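Local coordinates for erythrocyte membrane protein 1 (Plasmodium falciparum, PDB 2XU0) that probably binds host cell surface receptors, this chain being the N-terminal NTS-DBL1 part of the protein, a rosetting domain, at residues K327-C338 with R372-W383. The protein carries 10 engineered substitutions. Numbering follows the deposited sequence.
Sequences KKIKIDKVKKEC and RCQDQCIKYNEW
Y380 fits as a knob into the hole formed by K327, K330, I331 and V334, in an antiparallel helix pair of the Duffy-binding-like C-terminal subdomain; the segment axes differ by 162° in direction and approach to 8.3 Å. K330 CB meets the ring edge, 3.7 Å from Y380 CD1, while V334 CG2 lies 3.6 Å from Y380 CB. A chi1 of 178°, setting CG opposite the backbone N, carries the Y380 ring to I331, whose CD1 is 3.3 Å from Y380 CZ. K330 also crosses a face of W383: CE stands over the five-membered ring's centroid at 3.6 Å, a CH-pi contact. K330 NZ makes a cation-pi contact with the same ring and a salt bridge to E107, while F323 meets the indole at a shallow interplanar angle. Toward the other end, Q376 CG packs on V334, and R372 NE gives E337 OE1, at the guanidinium edge, a weak hydrogen bond (3.4 Å, N-H...O 147°) within a salt bridge. A second salt bridge, K333 NZ to E337 OE2 (3.5 Å), completes a three-residue network. C338–C373 closes the pair covalently; beside it C377, disulfide-bonded to C467, brings its SG to 3.7 Å from C338 SG.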
ATOM      1  N   LYS A 327     -14.105   2.962  -2.277  1.00 34.72           N
ATOM      2  CA  LYS A 327     -15.467   2.453  -2.443  1.00 34.98           C
ATOM      3  C   LYS A 327     -16.468   3.299  -1.636  1.00 41.76           C
ATOM      4  O   LYS A 327     -17.550   3.615  -2.146  1.00 41.77           O
ATOM      5  CB  LYS A 327     -15.574   0.962  -2.053  1.00 36.27           C
ATOM      6  CG  LYS A 327     -16.959   0.357  -2.291  1.00 37.00           C
ATOM      7  CD  LYS A 327     -17.017  -1.115  -1.863  1.00 39.05           C
ATOM      8  CE  LYS A 327     -18.401  -1.657  -2.081  1.00 41.79           C
ATOM      9  NZ  LYS A 327     -18.513  -3.094  -1.725  1.00 47.64           N
ATOM     10  N   LYS A 328     -16.105   3.670  -0.389  1.00 37.80           N
ATOM     11  CA  LYS A 328     -16.960   4.513   0.451  1.00 38.49           C
ATOM     12  C   LYS A 328     -17.194   5.880  -0.210  1.00 42.64           C
ATOM     13  O   LYS A 328     -18.342   6.332  -0.269  1.00 41.17           O
ATOM     14  CB  LYS A 328     -16.388   4.669   1.869  1.00 40.58           C
ATOM     15  CG  LYS A 328     -16.751   3.504   2.771  1.00 48.78           C
ATOM     16  CD  LYS A 328     -16.058   3.624   4.115  1.00 54.73           C
ATOM     17  CE  LYS A 328     -15.922   2.286   4.790  1.00 55.92           C
ATOM     18  NZ  LYS A 328     -14.635   2.176   5.523  1.00 56.05           N
ATOM     19  N   ILE A 329     -16.134   6.480  -0.785  1.00 39.15           N
ATOM     20  CA  ILE A 329     -16.245   7.753  -1.497  1.00 39.87           C
ATOM     21  C   ILE A 329     -17.181   7.634  -2.715  1.00 45.79           C
ATOM     22  O   ILE A 329     -18.034   8.510  -2.934  1.00 46.50           O
ATOM     23  CB  ILE A 329     -14.856   8.271  -1.904  1.00 43.02           C
ATOM     24  CG1 ILE A 329     -14.027   8.689  -0.655  1.00 41.94           C
ATOM     25  CG2 ILE A 329     -14.971   9.414  -2.950  1.00 44.46           C
ATOM     26  CD1 ILE A 329     -12.527   8.864  -0.932  1.00 38.83           C
ATOM     27  N   LYS A 330     -17.028   6.546  -3.489  1.00 41.03           N
ATOM     28  CA  LYS A 330     -17.819   6.325  -4.694  1.00 39.62           C
ATOM     29  C   LYS A 330     -19.271   6.020  -4.389  1.00 43.93           C
ATOM     30  O   LYS A 330     -20.125   6.529  -5.100  1.00 44.66           O
ATOM     31  CB  LYS A 330     -17.182   5.268  -5.602  1.00 40.04           C
ATOM     32  CG  LYS A 330     -15.806   5.664  -6.035  1.00 32.73           C
ATOM     33  CD  LYS A 330     -15.344   4.923  -7.253  1.00 34.38           C
ATOM     34  CE  LYS A 330     -14.021   5.496  -7.699  1.00 31.41           C
ATOM     35  NZ  LYS A 330     -14.162   6.455  -8.820  1.00 37.47           N
ATOM     36  N   ILE A 331     -19.565   5.247  -3.324  1.00 41.29           N
ATOM     37  CA  ILE A 331     -20.944   4.923  -2.924  1.00 42.25           C
ATOM     38  C   ILE A 331     -21.722   6.202  -2.554  1.00 48.13           C
ATOM     39  O   ILE A 331     -22.886   6.338  -2.934  1.00 45.72           O
ATOM     40  CB  ILE A 331     -20.990   3.847  -1.808  1.00 45.49           C
ATOM     41  CG1 ILE A 331     -20.574   2.452  -2.324  1.00 46.63           C
ATOM     42  CG2 ILE A 331     -22.346   3.814  -1.045  1.00 45.95           C
ATOM     43  CD1 ILE A 331     -21.525   1.769  -3.237  1.00 60.00           C
ATOM     44  N   ASP A 332     -21.057   7.124  -1.827  1.00 47.99           N
ATOM     45  CA  ASP A 332     -21.599   8.421  -1.408  1.00 49.38           C
ATOM     46  C   ASP A 332     -21.999   9.296  -2.594  1.00 52.04           C
ATOM     47  O   ASP A 332     -23.063   9.919  -2.543  1.00 52.18           O
ATOM     48  CB  ASP A 332     -20.626   9.152  -0.463  1.00 52.06           C
ATOM     49  CG  ASP A 332     -20.549   8.542   0.925  1.00 71.33           C
ATOM     50  OD1 ASP A 332     -19.518   8.748   1.606  1.00 75.22           O
ATOM     51  OD2 ASP A 332     -21.522   7.855   1.335  1.00 77.06           O
ATOM     52  N   LYS A 333     -21.187   9.289  -3.677  1.00 46.39           N
ATOM     53  CA  LYS A 333     -21.481  10.040  -4.899  1.00 46.08           C
ATOM     54  C   LYS A 333     -22.653   9.408  -5.640  1.00 50.16           C
ATOM     55  O   LYS A 333     -23.475  10.124  -6.227  1.00 50.14           O
ATOM     56  CB  LYS A 333     -20.240  10.148  -5.802  1.00 49.47           C
ATOM     57  CG  LYS A 333     -19.999  11.547  -6.356  1.00 69.96           C
ATOM     58  CD  LYS A 333     -20.811  11.830  -7.624  1.00 83.46           C
ATOM     59  CE  LYS A 333     -20.646  13.244  -8.137  1.00 92.59           C
ATOM     60  NZ  LYS A 333     -21.490  14.211  -7.390  1.00 99.49           N
ATOM     61  N   VAL A 334     -22.748   8.067  -5.603  1.00 45.90           N
ATOM     62  CA  VAL A 334     -23.865   7.337  -6.219  1.00 45.63           C
ATOM     63  C   VAL A 334     -25.151   7.650  -5.430  1.00 48.93           C
ATOM     64  O   VAL A 334     -26.183   7.965  -6.037  1.00 48.09           O
ATOM     65  CB  VAL A 334     -23.584   5.813  -6.318  1.00 49.03           C
ATOM     66  CG1 VAL A 334     -24.860   5.018  -6.573  1.00 48.49           C
ATOM     67  CG2 VAL A 334     -22.533   5.526  -7.386  1.00 48.60           C
ATOM     68  N   LYS A 335     -25.055   7.637  -4.091  1.00 43.47           N
ATOM     69  CA  LYS A 335     -26.188   7.938  -3.235  1.00 44.06           C
ATOM     70  C   LYS A 335     -26.744   9.353  -3.507  1.00 51.14           C
ATOM     71  O   LYS A 335     -27.958   9.484  -3.651  1.00 51.74           O
ATOM     72  CB  LYS A 335     -25.863   7.728  -1.740  1.00 44.91           C
ATOM     73  CG  LYS A 335     -27.125   7.661  -0.887  1.00 54.23           C
ATOM     74  CD  LYS A 335     -26.875   7.567   0.602  1.00 61.83           C
ATOM     75  CE  LYS A 335     -28.208   7.412   1.305  1.00 80.65           C
ATOM     76  NZ  LYS A 335     -28.069   7.020   2.735  1.00 94.79           N
ATOM     77  N   LYS A 336     -25.883  10.385  -3.635  1.00 48.47           N
ATOM     78  CA  LYS A 336     -26.378  11.746  -3.907  1.00 49.43           C
ATOM     79  C   LYS A 336     -27.136  11.907  -5.233  1.00 55.40           C
ATOM     80  O   LYS A 336     -28.015  12.758  -5.320  1.00 57.43           O
ATOM     81  CB  LYS A 336     -25.325  12.845  -3.664  1.00 52.09           C
ATOM     82  CG  LYS A 336     -24.301  13.042  -4.775  1.00 75.38           C
ATOM     83  CD  LYS A 336     -23.408  14.262  -4.517  1.00 89.45           C
ATOM     84  CE  LYS A 336     -23.957  15.562  -5.063  1.00 97.66           C
ATOM     85  NZ  LYS A 336     -23.033  16.698  -4.800  1.00104.83           N
ATOM     86  N   GLU A 337     -26.844  11.051  -6.230  1.00 50.37           N
ATOM     87  CA  GLU A 337     -27.523  11.050  -7.523  1.00 49.88           C
ATOM     88  C   GLU A 337     -28.709  10.066  -7.578  1.00 50.20           C
ATOM     89  O   GLU A 337     -29.486  10.136  -8.529  1.00 49.94           O
ATOM     90  CB  GLU A 337     -26.530  10.712  -8.662  1.00 51.69           C
ATOM     91  CG  GLU A 337     -25.298  11.609  -8.725  1.00 67.70           C
ATOM     92  CD  GLU A 337     -25.556  13.102  -8.799  1.00 96.57           C
ATOM     93  OE1 GLU A 337     -26.341  13.533  -9.675  1.00 87.18           O
ATOM     94  OE2 GLU A 337     -24.961  13.842  -7.981  1.00 98.13           O
ATOM     95  N   CYS A 338     -28.829   9.138  -6.596  1.00 43.66           N
ATOM     96  CA  CYS A 338     -29.854   8.086  -6.607  1.00 42.51           C
ATOM     97  C   CYS A 338     -30.906   8.142  -5.526  1.00 48.94           C
ATOM     98  O   CYS A 338     -32.044   7.741  -5.776  1.00 48.36           O
ATOM     99  CB  CYS A 338     -29.200   6.706  -6.647  1.00 41.68           C
ATOM    100  SG  CYS A 338     -28.207   6.405  -8.127  1.00 45.29           S
ATOM    101  N   ARG A 372     -29.543  10.745 -14.202  1.00 43.98           N
ATOM    102  CA  ARG A 372     -28.246  10.997 -13.551  1.00 44.14           C
ATOM    103  C   ARG A 372     -27.829   9.835 -12.605  1.00 48.08           C
ATOM    104  O   ARG A 372     -26.630   9.611 -12.411  1.00 46.62           O
ATOM    105  CB  ARG A 372     -28.248  12.310 -12.755  1.00 44.56           C
ATOM    106  CG  ARG A 372     -28.488  13.564 -13.584  1.00 55.61           C
ATOM    107  CD  ARG A 372     -28.010  14.827 -12.878  1.00 60.54           C
ATOM    108  NE  ARG A 372     -28.714  15.099 -11.618  1.00 66.53           N
ATOM    109  CZ  ARG A 372     -29.864  15.760 -11.519  1.00 77.37           C
ATOM    110  NH1 ARG A 372     -30.480  16.205 -12.607  1.00 67.87           N
ATOM    111  NH2 ARG A 372     -30.411  15.974 -10.330  1.00 60.76           N
ATOM    112  N   CYS A 373     -28.822   9.126 -11.994  1.00 44.38           N
ATOM    113  CA  CYS A 373     -28.574   7.943 -11.165  1.00 43.03           C
ATOM    114  C   CYS A 373     -28.022   6.867 -12.081  1.00 46.56           C
ATOM    115  O   CYS A 373     -26.999   6.280 -11.755  1.00 45.65           O
ATOM    116  CB  CYS A 373     -29.828   7.458 -10.443  1.00 41.98           C
ATOM    117  SG  CYS A 373     -29.597   5.908  -9.523  1.00 44.90           S
ATOM    118  N   GLN A 374     -28.668   6.659 -13.252  1.00 43.83           N
ATOM    119  CA  GLN A 374     -28.224   5.721 -14.285  1.00 43.71           C
ATOM    120  C   GLN A 374     -26.747   5.977 -14.670  1.00 47.12           C
ATOM    121  O   GLN A 374     -25.952   5.043 -14.624  1.00 46.93           O
ATOM    122  CB  GLN A 374     -29.152   5.769 -15.517  1.00 44.65           C
ATOM    123  CG  GLN A 374     -28.820   4.724 -16.581  1.00 53.30           C
ATOM    124  CD  GLN A 374     -29.747   4.759 -17.768  1.00 65.59           C
ATOM    125  OE1 GLN A 374     -30.268   3.732 -18.184  1.00 61.23           O
ATOM    126  NE2 GLN A 374     -29.954   5.933 -18.363  1.00 54.09           N
ATOM    127  N   ASP A 375     -26.381   7.238 -14.961  1.00 44.16           N
ATOM    128  CA  ASP A 375     -25.019   7.649 -15.333  1.00 44.71           C
ATOM    129  C   ASP A 375     -23.977   7.389 -14.223  1.00 48.34           C
ATOM    130  O   ASP A 375     -22.854   6.971 -14.529  1.00 47.66           O
ATOM    131  CB  ASP A 375     -24.989   9.127 -15.764  1.00 46.88           C
ATOM    132  CG  ASP A 375     -25.996   9.507 -16.843  1.00 63.92           C
ATOM    133  OD1 ASP A 375     -26.331   8.635 -17.688  1.00 65.32           O
ATOM    134  OD2 ASP A 375     -26.457  10.669 -16.839  1.00 74.07           O
ATOM    135  N   GLN A 376     -24.343   7.649 -12.947  1.00 44.01           N
ATOM    136  CA  GLN A 376     -23.458   7.429 -11.806  1.00 44.07           C
ATOM    137  C   GLN A 376     -23.289   5.924 -11.542  1.00 47.37           C
ATOM    138  O   GLN A 376     -22.185   5.466 -11.251  1.00 47.88           O
ATOM    139  CB  GLN A 376     -23.982   8.172 -10.568  1.00 45.91           C
ATOM    140  CG  GLN A 376     -22.887   8.638  -9.602  1.00 61.26           C
ATOM    141  CD  GLN A 376     -21.803   9.464 -10.260  1.00 79.01           C
ATOM    142  OE1 GLN A 376     -20.674   9.001 -10.462  1.00 76.64           O
ATOM    143  NE2 GLN A 376     -22.126  10.698 -10.612  1.00 66.76           N
ATOM    144  N   CYS A 377     -24.371   5.158 -11.707  1.00 43.00           N
ATOM    145  CA  CYS A 377     -24.383   3.707 -11.533  1.00 42.49           C
ATOM    146  C   CYS A 377     -23.512   3.003 -12.569  1.00 44.95           C
ATOM    147  O   CYS A 377     -22.724   2.140 -12.187  1.00 43.13           O
ATOM    148  CB  CYS A 377     -25.806   3.172 -11.515  1.00 43.09           C
ATOM    149  SG  CYS A 377     -26.738   3.647 -10.032  1.00 47.37           S
ATOM    150  N   ILE A 378     -23.585   3.448 -13.851  1.00 41.14           N
ATOM    151  CA  ILE A 378     -22.793   2.949 -14.984  1.00 41.08           C
ATOM    152  C   ILE A 378     -21.305   3.155 -14.675  1.00 43.46           C
ATOM    153  O   ILE A 378     -20.538   2.199 -14.766  1.00 42.19           O
ATOM    154  CB  ILE A 378     -23.212   3.630 -16.325  1.00 45.27           C
ATOM    155  CG1 ILE A 378     -24.634   3.195 -16.806  1.00 46.87           C
ATOM    156  CG2 ILE A 378     -22.132   3.505 -17.422  1.00 45.65           C
ATOM    157  CD1 ILE A 378     -24.772   1.935 -17.704  1.00 61.95           C
ATOM    158  N   LYS A 379     -20.921   4.391 -14.284  1.00 39.52           N
ATOM    159  CA  LYS A 379     -19.571   4.774 -13.903  1.00 40.49           C
ATOM    160  C   LYS A 379     -19.045   3.970 -12.680  1.00 43.89           C
ATOM    161  O   LYS A 379     -17.888   3.515 -12.688  1.00 42.67           O
ATOM    162  CB  LYS A 379     -19.516   6.275 -13.594  1.00 45.02           C
ATOM    163  CG  LYS A 379     -19.043   7.145 -14.753  1.00 64.81           C
ATOM    164  CD  LYS A 379     -19.322   8.632 -14.491  1.00 76.43           C
ATOM    165  CE  LYS A 379     -18.175   9.351 -13.812  1.00 93.18           C
ATOM    166  NZ  LYS A 379     -18.545  10.742 -13.436  1.00104.07           N
ATOM    167  N   TYR A 380     -19.884   3.812 -11.642  1.00 38.47           N
ATOM    168  CA  TYR A 380     -19.536   3.051 -10.437  1.00 37.14           C
ATOM    169  C   TYR A 380     -19.335   1.578 -10.815  1.00 39.36           C
ATOM    170  O   TYR A 380     -18.377   0.963 -10.367  1.00 38.60           O
ATOM    171  CB  TYR A 380     -20.639   3.169  -9.354  1.00 37.33           C
ATOM    172  CG  TYR A 380     -20.344   2.355  -8.112  1.00 37.36           C
ATOM    173  CD1 TYR A 380     -19.419   2.796  -7.167  1.00 38.46           C
ATOM    174  CD2 TYR A 380     -20.934   1.110  -7.915  1.00 37.90           C
ATOM    175  CE1 TYR A 380     -19.109   2.030  -6.040  1.00 36.70           C
ATOM    176  CE2 TYR A 380     -20.643   0.341  -6.784  1.00 38.32           C
ATOM    177  CZ  TYR A 380     -19.716   0.800  -5.858  1.00 42.53           C
ATOM    178  OH  TYR A 380     -19.425   0.050  -4.744  1.00 43.87           O
ATOM    179  N   ASN A 381     -20.216   1.022 -11.637  1.00 36.45           N
ATOM    180  CA  ASN A 381     -20.070  -0.380 -12.043  1.00 37.81           C
ATOM    181  C   ASN A 381     -18.793  -0.615 -12.865  1.00 42.68           C
ATOM    182  O   ASN A 381     -18.226  -1.693 -12.735  1.00 42.18           O
ATOM    183  CB  ASN A 381     -21.287  -0.888 -12.816  1.00 41.74           C
ATOM    184  CG  ASN A 381     -22.581  -0.892 -12.046  1.00 62.03           C
ATOM    185  OD1 ASN A 381     -22.614  -0.834 -10.811  1.00 49.77           O
ATOM    186  ND2 ASN A 381     -23.684  -0.945 -12.778  1.00 54.15           N
ATOM    187  N   GLU A 382     -18.331   0.368 -13.683  1.00 38.92           N
ATOM    188  CA  GLU A 382     -17.096   0.145 -14.454  1.00 38.75           C
ATOM    189  C   GLU A 382     -15.877   0.045 -13.521  1.00 41.92           C
ATOM    190  O   GLU A 382     -15.036  -0.852 -13.701  1.00 40.76           O
ATOM    191  CB  GLU A 382     -16.862   1.138 -15.608  1.00 39.86           C
ATOM    192  CG  GLU A 382     -16.501   2.578 -15.292  0.50 51.82           C
ATOM    193  CD  GLU A 382     -16.139   3.396 -16.521  0.50 66.47           C
ATOM    194  OE1 GLU A 382     -16.124   4.644 -16.420  0.50 50.86           O
ATOM    195  OE2 GLU A 382     -15.875   2.790 -17.587  0.50 52.51           O
ATOM    196  N   TRP A 383     -15.823   0.938 -12.494  1.00 36.12           N
ATOM    197  CA  TRP A 383     -14.754   0.912 -11.494  1.00 34.41           C
ATOM    198  C   TRP A 383     -14.759  -0.408 -10.744  1.00 34.39           C
ATOM    199  O   TRP A 383     -13.708  -1.008 -10.627  1.00 34.16           O
ATOM    200  CB  TRP A 383     -14.872   2.090 -10.528  1.00 32.81           C
ATOM    201  CG  TRP A 383     -13.825   2.093  -9.454  1.00 33.40           C
ATOM    202  CD1 TRP A 383     -12.534   2.527  -9.558  1.00 35.92           C
ATOM    203  CD2 TRP A 383     -14.004   1.678  -8.098  1.00 32.81           C
ATOM    204  NE1 TRP A 383     -11.892   2.385  -8.350  1.00 34.14           N
ATOM    205  CE2 TRP A 383     -12.781   1.893  -7.428  1.00 35.75           C
ATOM    206  CE3 TRP A 383     -15.106   1.205  -7.361  1.00 34.26           C
ATOM    207  CZ2 TRP A 383     -12.602   1.568  -6.077  1.00 35.21           C
ATOM    208  CZ3 TRP A 383     -14.936   0.919  -6.012  1.00 35.13           C
ATOM    209  CH2 TRP A 383     -13.697   1.096  -5.388  1.00 35.56           C
TER